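Regulator of G-protein signalling 3 isoform 1 (Homo sapiens, PDB 2F5Y) regulates heterotrimeric G-protein signalling, probably by speeding GTP hydrolysis on alpha subunits, and carries a PDZ domain that probably binds C-terminal peptides of partner proteins. Local coordinates at residues A[4-9]-A[74-79]; A[26-31]-A[46-51]. All blocks are in the same frame, centred on the assembly; numbering follows the deposited sequence.

Contact 1: residues A[4-9]-A[74-79]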
ATOM      1  N   TYR A   4       6.988  -3.031  11.733  1.00 39.76           N
ATOM      2  CA  TYR A   4       5.741  -2.459  11.254  1.00 39.35           C
ATOM      3  C   TYR A   4       5.894  -0.951  11.053  1.00 39.07           C
ATOM      4  O   TYR A   4       6.376  -0.243  11.937  1.00 40.36           O
ATOM      5  CB  TYR A   4       4.608  -2.677  12.254  1.00 35.98           C
ATOM      6  CG  TYR A   4       4.373  -4.097  12.712  1.00 37.67           C
ATOM      7  CD1 TYR A   4       5.093  -4.638  13.778  1.00 42.25           C
ATOM      8  CD2 TYR A   4       3.396  -4.885  12.116  1.00 40.44           C
ATOM      9  CE1 TYR A   4       4.861  -5.926  14.219  1.00 39.62           C
ATOM     10  CE2 TYR A   4       3.153  -6.181  12.551  1.00 41.86           C
ATOM     11  CZ  TYR A   4       3.884  -6.698  13.590  1.00 45.31           C
ATOM     12  OH  TYR A   4       3.623  -7.976  14.002  1.00 40.48           O
ATOM     13  N   ARG A   5       5.454  -0.468   9.899  1.00 40.62           N
ATOM     14  CA  ARG A   5       5.401   0.950   9.622  1.00 41.51           C
ATOM     15  C   ARG A   5       3.996   1.319   9.174  1.00 41.63           C
ATOM     16  O   ARG A   5       3.340   0.583   8.433  1.00 42.20           O
ATOM     17  CB  ARG A   5       6.410   1.334   8.529  1.00 48.92           C
ATOM     18  CG  ARG A   5       7.888   1.104   8.901  1.00 49.60           C
ATOM     19  CD  ARG A   5       8.406   2.056   9.976  1.00 65.67           C
ATOM     20  NE  ARG A   5       8.697   3.404   9.481  1.00 75.64           N
ATOM     21  CZ  ARG A   5       7.904   4.473   9.609  1.00 95.62           C
ATOM     22  NH1 ARG A   5       8.306   5.639   9.112  1.00 94.41           N
ATOM     23  NH2 ARG A   5       6.716   4.402  10.220  1.00100.21           N
ATOM     24  N   GLN A   6       3.531   2.466   9.642  1.00 36.40           N
ATOM     25  CA  GLN A   6       2.295   3.033   9.166  1.00 36.44           C
ATOM     26  C   GLN A   6       2.650   4.124   8.148  1.00 38.97           C
ATOM     27  O   GLN A   6       3.352   5.070   8.485  1.00 41.69           O
ATOM     28  CB  GLN A   6       1.528   3.627  10.339  1.00 36.49           C
ATOM     29  CG  GLN A   6       0.260   4.353   9.939  1.00 38.57           C
ATOM     30  CD  GLN A   6      -0.381   5.029  11.111  1.00 45.34           C
ATOM     31  OE1 GLN A   6       0.036   6.117  11.513  1.00 51.75           O
ATOM     32  NE2 GLN A   6      -1.390   4.384  11.688  1.00 36.16           N
ATOM     33  N   ILE A   7       2.147   3.993   6.926  1.00 41.75           N
ATOM     34  CA  ILE A   7       2.493   4.877   5.815  1.00 43.24           C
ATOM     35  C   ILE A   7       1.216   5.576   5.339  1.00 46.71           C
ATOM     36  O   ILE A   7       0.245   4.900   4.967  1.00 41.24           O
ATOM     37  CB  ILE A   7       3.070   4.068   4.628  1.00 46.74           C
ATOM     38  CG1 ILE A   7       4.259   3.200   5.067  1.00 39.65           C
ATOM     39  CG2 ILE A   7       3.474   4.999   3.459  1.00 50.05           C
ATOM     40  CD1 ILE A   7       5.463   3.972   5.557  1.00 38.51           C
ATOM     41  N   THR A   8       1.227   6.914   5.341  1.00 46.37           N
ATOM     42  CA  THR A   8       0.048   7.729   4.977  1.00 48.48           C
ATOM     43  C   THR A   8       0.289   8.371   3.608  1.00 47.36           C
ATOM     44  O   THR A   8       1.182   9.191   3.447  1.00 52.56           O
ATOM     45  CB  THR A   8      -0.250   8.854   6.031  1.00 46.94           C
ATOM     46  OG1 THR A   8      -0.544   8.271   7.311  1.00 53.53           O
ATOM     47  CG2 THR A   8      -1.438   9.703   5.609  1.00 49.40           C
ATOM     48  N   ILE A   9      -0.516   7.994   2.625  1.00 47.30           N
ATOM     49  CA  ILE A   9      -0.297   8.432   1.262  1.00 46.44           C
ATOM     50  C   ILE A   9      -1.508   9.182   0.788  1.00 47.31           C
ATOM     51  O   ILE A   9      -2.543   8.572   0.550  1.00 48.15           O
ATOM     52  CB  ILE A   9      -0.096   7.265   0.309  1.00 46.06           C
ATOM     53  CG1 ILE A   9       0.906   6.267   0.887  1.00 46.03           C
ATOM     54  CG2 ILE A   9       0.338   7.799  -1.072  1.00 42.62           C
ATOM     55  CD1 ILE A   9       0.861   4.904   0.211  1.00 48.02           C
ATOM     56  N   GLU A  74      -6.844   9.945   0.838  1.00 55.29           N
ATOM     57  CA  GLU A  74      -5.597   9.308   1.221  1.00 58.36           C
ATOM     58  C   GLU A  74      -5.830   7.911   1.760  1.00 57.09           C
ATOM     59  O   GLU A  74      -6.907   7.601   2.287  1.00 55.51           O
ATOM     60  CB  GLU A  74      -4.880  10.133   2.295  1.00 58.94           C
ATOM     61  CG  GLU A  74      -5.478  10.026   3.685  1.00 60.90           C
ATOM     62  CD  GLU A  74      -4.725  10.864   4.707  1.00 59.80           C
ATOM     63  OE1 GLU A  74      -3.897  11.698   4.292  1.00 67.45           O
ATOM     64  OE2 GLU A  74      -4.968  10.690   5.923  1.00 69.19           O
ATOM     65  N   ILE A  75      -4.796   7.083   1.637  1.00 52.71           N
ATOM     66  CA  ILE A  75      -4.786   5.779   2.254  1.00 50.09           C
ATOM     67  C   ILE A  75      -3.770   5.809   3.387  1.00 54.23           C
ATOM     68  O   ILE A  75      -2.767   6.514   3.324  1.00 50.45           O
ATOM     69  CB  ILE A  75      -4.439   4.637   1.256  1.00 52.92           C
ATOM     70  CG1 ILE A  75      -3.100   4.888   0.553  1.00 48.27           C
ATOM     71  CG2 ILE A  75      -5.562   4.455   0.237  1.00 48.38           C
ATOM     72  CD1 ILE A  75      -2.596   3.679  -0.282  1.00 45.41           C
ATOM     73  N   ILE A  76      -4.067   5.064   4.442  1.00 57.46           N
ATOM     74  CA  ILE A  76      -3.113   4.813   5.508  1.00 53.54           C
ATOM     75  C   ILE A  76      -2.914   3.316   5.496  1.00 50.79           C
ATOM     76  O   ILE A  76      -3.859   2.566   5.740  1.00 50.78           O
ATOM     77  CB  ILE A  76      -3.639   5.243   6.876  1.00 53.39           C
ATOM     78  CG1 ILE A  76      -4.120   6.689   6.826  1.00 53.36           C
ATOM     79  CG2 ILE A  76      -2.543   5.070   7.933  1.00 55.34           C
ATOM     80  CD1 ILE A  76      -5.061   7.052   7.973  1.00 62.02           C
ATOM     81  N   LEU A  77      -1.704   2.882   5.158  1.00 50.12           N
ATOM     82  CA  LEU A  77      -1.383   1.464   5.115  1.00 48.60           C
ATOM     83  C   LEU A  77      -0.511   1.135   6.291  1.00 49.75           C
ATOM     84  O   LEU A  77       0.430   1.863   6.579  1.00 54.50           O
ATOM     85  CB  LEU A  77      -0.591   1.117   3.867  1.00 47.89           C
ATOM     86  CG  LEU A  77      -1.200   1.362   2.502  1.00 56.10           C
ATOM     87  CD1 LEU A  77      -0.137   0.968   1.441  1.00 49.66           C
ATOM     88  CD2 LEU A  77      -2.502   0.561   2.343  1.00 48.96           C
ATOM     89  N   LEU A  78      -0.824   0.044   6.977  1.00 48.48           N
ATOM     90  CA  LEU A  78       0.105  -0.521   7.916  1.00 46.69           C
ATOM     91  C   LEU A  78       0.837  -1.656   7.195  1.00 47.64           C
ATOM     92  O   LEU A  78       0.217  -2.592   6.704  1.00 45.40           O
ATOM     93  CB  LEU A  78      -0.611  -1.033   9.153  1.00 49.57           C
ATOM     94  CG  LEU A  78       0.377  -1.480  10.222  1.00 53.47           C
ATOM     95  CD1 LEU A  78       0.948  -0.263  10.930  1.00 41.69           C
ATOM     96  CD2 LEU A  78      -0.303  -2.417  11.174  1.00 52.97           C
ATOM     97  N   VAL A  79       2.158  -1.558   7.132  1.00 48.01           N
ATOM     98  CA  VAL A  79       2.965  -2.568   6.477  1.00 46.07           C
ATOM     99  C   VAL A  79       3.959  -3.224   7.414  1.00 46.62           C
ATOM    100  O   VAL A  79       4.334  -2.680   8.445  1.00 43.73           O
ATOM    101  CB  VAL A  79       3.723  -2.005   5.264  1.00 44.42           C
ATOM    102  CG1 VAL A  79       2.722  -1.415   4.275  1.00 41.23           C
ATOM    103  CG2 VAL A  79       4.749  -0.982   5.694  1.00 41.99           C
TER
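Ile9 and Ile75 stand side by side on the inner face of two antiparallel strands, pointing the same way, with CD1 of Ile9 3.7 Å from CD1 of Ile75. Ile75 CG1 sits between its own backbone N and carbonyl carbon (chi1 56°), which brings it to 3.8 Å from Ile9 CB. Farther along this face, Ile9 CD1 approaches Leu77 CD1 at 4.2 Å, and a methyl of Val79, CG2, rests 3.5 Å from Arg5 O. Aliphatic side chains (isoleucine, leucine, valine) suit this buried side, since helix 36-40 and Phe16 pack on Ile9 while Phe18 touches Ile75 and Leu77. Residues 4-9 and 74-79 belong to the first and last strands of the PDZ domain, paired here through six backbone hydrogen bonds, two each at Arg5-Val79, Ile7-Leu77 and Ile9-Ile75. The other face is more polar. Gln6, extended with CG anti to its backbone N (chi1 175°), runs alongside Ile76 and lays CG 3.5 Å from Ile76 CG2; the same methyl lies 3.8 Å from Thr8 OG1. Thr8 turns its methyl CG2 to the Glu74 carboxylate, 3.4 Å from OE1, the two side chains crossing at a slant.

Contact 2: residues A[26-31]-A[46-51]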
ATOM      1  N   VAL A  26      -1.034  -9.334   0.420  1.00 40.21           N
ATOM      2  CA  VAL A  26      -0.610  -8.633  -0.759  1.00 42.21           C
ATOM      3  C   VAL A  26       0.723  -7.977  -0.441  1.00 39.84           C
ATOM      4  O   VAL A  26       0.980  -7.594   0.695  1.00 45.66           O
ATOM      5  CB  VAL A  26      -1.698  -7.600  -1.166  1.00 47.77           C
ATOM      6  CG1 VAL A  26      -1.279  -6.792  -2.395  1.00 38.42           C
ATOM      7  CG2 VAL A  26      -3.064  -8.325  -1.380  1.00 38.15           C
ATOM      8  N   ARG A  27       1.595  -7.902  -1.431  1.00 43.22           N
ATOM      9  CA  ARG A  27       2.924  -7.287  -1.255  1.00 47.95           C
ATOM     10  C   ARG A  27       3.086  -6.117  -2.217  1.00 44.89           C
ATOM     11  O   ARG A  27       2.492  -6.094  -3.293  1.00 44.62           O
ATOM     12  CB  ARG A  27       4.026  -8.317  -1.510  1.00 44.44           C
ATOM     13  CG  ARG A  27       5.380  -7.899  -0.970  1.00 55.08           C
ATOM     14  CD  ARG A  27       6.482  -8.889  -1.357  1.00 47.76           C
ATOM     15  NE  ARG A  27       7.015  -8.606  -2.684  1.00 48.98           N
ATOM     16  CZ  ARG A  27       7.766  -9.437  -3.397  1.00 49.37           C
ATOM     17  NH1 ARG A  27       8.091 -10.624  -2.914  1.00 38.29           N
ATOM     18  NH2 ARG A  27       8.194  -9.077  -4.602  1.00 52.10           N
ATOM     19  N   VAL A  28       3.889  -5.138  -1.831  1.00 51.35           N
ATOM     20  CA  VAL A  28       4.195  -4.016  -2.723  1.00 47.43           C
ATOM     21  C   VAL A  28       5.244  -4.477  -3.727  1.00 47.59           C
ATOM     22  O   VAL A  28       6.326  -4.942  -3.349  1.00 46.63           O
ATOM     23  CB  VAL A  28       4.693  -2.795  -1.945  1.00 48.86           C
ATOM     24  CG1 VAL A  28       4.986  -1.628  -2.905  1.00 42.68           C
ATOM     25  CG2 VAL A  28       3.658  -2.383  -0.878  1.00 37.54           C
ATOM     26  N   GLN A  29       4.900  -4.375  -5.011  1.00 49.16           N
ATOM     27  CA  GLN A  29       5.799  -4.755  -6.088  1.00 47.47           C
ATOM     28  C   GLN A  29       6.846  -3.682  -6.272  1.00 44.14           C
ATOM     29  O   GLN A  29       8.029  -3.955  -6.246  1.00 46.14           O
ATOM     30  CB  GLN A  29       5.058  -4.903  -7.419  1.00 49.86           C
ATOM     31  CG  GLN A  29       4.827  -6.295  -7.897  1.00 59.11           C
ATOM     32  CD  GLN A  29       6.075  -7.070  -8.333  1.00 58.98           C
ATOM     33  OE1 GLN A  29       7.211  -6.803  -7.917  1.00 49.32           O
ATOM     34  NE2 GLN A  29       5.841  -8.073  -9.171  1.00 52.57           N
ATOM     35  N   ALA A  30       6.375  -2.465  -6.500  1.00 40.53           N
ATOM     36  CA  ALA A  30       7.236  -1.332  -6.780  1.00 43.69           C
ATOM     37  C   ALA A  30       6.540  -0.052  -6.368  1.00 42.06           C
ATOM     38  O   ALA A  30       5.342  -0.040  -6.019  1.00 42.93           O
ATOM     39  CB  ALA A  30       7.622  -1.284  -8.281  1.00 39.51           C
ATOM     40  N   VAL A  31       7.324   1.013  -6.410  1.00 43.49           N
ATOM     41  CA  VAL A  31       6.926   2.340  -5.989  1.00 46.40           C
ATOM     42  C   VAL A  31       7.488   3.246  -7.080  1.00 48.09           C
ATOM     43  O   VAL A  31       8.634   3.075  -7.474  1.00 41.89           O
ATOM     44  CB  VAL A  31       7.563   2.660  -4.597  1.00 49.34           C
ATOM     45  CG1 VAL A  31       7.810   4.125  -4.425  1.00 55.92           C
ATOM     46  CG2 VAL A  31       6.684   2.121  -3.452  1.00 42.12           C
ATOM     47  N   ASP A  46       7.340  -4.415   0.964  1.00 46.69           N
ATOM     48  CA  ASP A  46       6.424  -4.149   2.070  1.00 47.96           C
ATOM     49  C   ASP A  46       5.201  -5.066   1.967  1.00 44.64           C
ATOM     50  O   ASP A  46       4.540  -5.107   0.932  1.00 47.61           O
ATOM     51  CB  ASP A  46       5.955  -2.698   2.055  1.00 51.42           C
ATOM     52  CG  ASP A  46       7.006  -1.730   2.552  1.00 48.89           C
ATOM     53  OD1 ASP A  46       8.050  -2.168   3.082  1.00 48.71           O
ATOM     54  OD2 ASP A  46       6.762  -0.515   2.408  1.00 50.64           O
ATOM     55  N   THR A  47       4.902  -5.797   3.033  1.00 46.03           N
ATOM     56  CA  THR A  47       3.710  -6.653   3.058  1.00 47.34           C
ATOM     57  C   THR A  47       2.599  -5.861   3.735  1.00 47.28           C
ATOM     58  O   THR A  47       2.821  -5.242   4.762  1.00 50.81           O
ATOM     59  CB  THR A  47       3.979  -8.012   3.767  1.00 46.61           C
ATOM     60  OG1 THR A  47       5.046  -8.694   3.096  1.00 49.79           O
ATOM     61  CG2 THR A  47       2.756  -8.917   3.753  1.00 42.80           C
ATOM     62  N   VAL A  48       1.412  -5.884   3.136  1.00 47.94           N
ATOM     63  CA  VAL A  48       0.303  -5.038   3.542  1.00 40.68           C
ATOM     64  C   VAL A  48      -0.607  -5.774   4.518  1.00 46.06           C
ATOM     65  O   VAL A  48      -1.177  -6.825   4.204  1.00 47.52           O
ATOM     66  CB  VAL A  48      -0.520  -4.563   2.329  1.00 44.89           C
ATOM     67  CG1 VAL A  48      -1.508  -3.475   2.762  1.00 46.68           C
ATOM     68  CG2 VAL A  48       0.392  -4.037   1.224  1.00 39.63           C
ATOM     69  N   LEU A  49      -0.741  -5.202   5.710  1.00 49.32           N
ATOM     70  CA  LEU A  49      -1.521  -5.798   6.778  1.00 46.64           C
ATOM     71  C   LEU A  49      -2.860  -5.111   6.949  1.00 42.46           C
ATOM     72  O   LEU A  49      -3.847  -5.758   7.283  1.00 48.58           O
ATOM     73  CB  LEU A  49      -0.722  -5.753   8.080  1.00 48.30           C
ATOM     74  CG  LEU A  49       0.703  -6.317   7.996  1.00 54.02           C
ATOM     75  CD1 LEU A  49       1.442  -6.072   9.322  1.00 40.58           C
ATOM     76  CD2 LEU A  49       0.705  -7.813   7.596  1.00 39.74           C
ATOM     77  N   GLN A  50      -2.890  -3.801   6.729  1.00 43.86           N
ATOM     78  CA  GLN A  50      -4.076  -2.978   6.960  1.00 42.38           C
ATOM     79  C   GLN A  50      -4.156  -1.827   5.963  1.00 46.59           C
ATOM     80  O   GLN A  50      -3.135  -1.205   5.619  1.00 44.13           O
ATOM     81  CB  GLN A  50      -4.070  -2.395   8.377  1.00 44.12           C
ATOM     82  CG  GLN A  50      -5.432  -1.906   8.851  1.00 40.13           C
ATOM     83  CD  GLN A  50      -5.497  -1.697  10.349  1.00 44.76           C
ATOM     84  OE1 GLN A  50      -5.154  -0.632  10.845  1.00 48.19           O
ATOM     85  NE2 GLN A  50      -5.952  -2.714  11.077  1.00 34.03           N
ATOM     86  N   LEU A  51      -5.382  -1.566   5.506  1.00 45.93           N
ATOM     87  CA  LEU A  51      -5.713  -0.414   4.685  1.00 49.28           C
ATOM     88  C   LEU A  51      -6.784   0.397   5.430  1.00 48.26           C
ATOM     89  O   LEU A  51      -7.900  -0.077   5.644  1.00 40.96           O
ATOM     90  CB  LEU A  51      -6.255  -0.873   3.334  1.00 51.06           C
ATOM     91  CG  LEU A  51      -6.896   0.212   2.480  1.00 47.47           C
ATOM     92  CD1 LEU A  51      -5.807   1.097   1.955  1.00 38.70           C
ATOM     93  CD2 LEU A  51      -7.704  -0.404   1.353  1.00 51.23           C
TER
HETATM   94  O   HOH W   1      -2.681  -7.856   2.153  1.00 36.91           O
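A short backbone bridge in the buried interior joins Val26, Arg27 and Val28, on or beside strand 27-31, to Asp46, Thr47 and Val48, on or beside strand 47-51. Arg27 lies across from Thr47, and two hydrogen bonds flank the pair: Val48 N to Val26 O, 3.0 Å and nearly straight at 173°, and Val28 N to Asp46 O, 2.8 Å. Beyond Val26 the direct bonding gives way to a water, which accepts from Val26 N at 2.8 Å and donates to Val48 O at 2.7 Å, so both backbone groups are satisfied as the chains part. In the PDZ fold this bridge ties the two-stranded sheet of 18-21 and 27-31 to the four-stranded sheet that contains 47-51. The two strands each carry a classic beta bulge farther on, at Gln29 and Ala30 facing Thr19 and at Leu49 and Gln50 facing Leu78. Side chains close around the Asp46 carbonyl. Val28 CG2, anti to its own carbonyl carbon, comes within 3.4 Å of Asp46 O and also lies 3.7 Å from Asp46 CB, the two side chains running side by side in the same direction. The same methyl lies 4.2 Å from Val48 CG2. Arg27, with CG anti to the backbone N (chi1 -163°), contributes aliphatic rather than charged atoms, CG resting 3.5 Å from Asp46 O. An aspartate suits this buried spot because its carboxylate has partners elsewhere: OD2 accepts from Gln43 N and forms a salt bridge with Arg81 NH2, which would be expected to favour its ionised form. Val26 packs against Ile20 of strand 18-21 and Leu64 of helix 61-69, and Val48 packs on Val56.

In the fold
Strands 74-81 and 47-51 are neighbours in one antiparallel sheet, and through them the two contacts, about 9 Å apart between centres, meet directly. Two probable backbone hydrogen bonds join them, Leu78 O to Leu49 N and Leu78 N to Gln50 O, each 3.0 Å. Inside, Leu77 CD2 packs 3.4 Å from Leu51 CD1. Contact 1 pairs the first strand of the chain with the last, while contact 2 links parts of the chain lying between them. In PDZ domains the peptide groove usually runs between the strand equivalent to 18-21 and the helix equivalent to 61-69; contact 1 reaches that strand through Phe18, and contact 2 touches both elements through Val26.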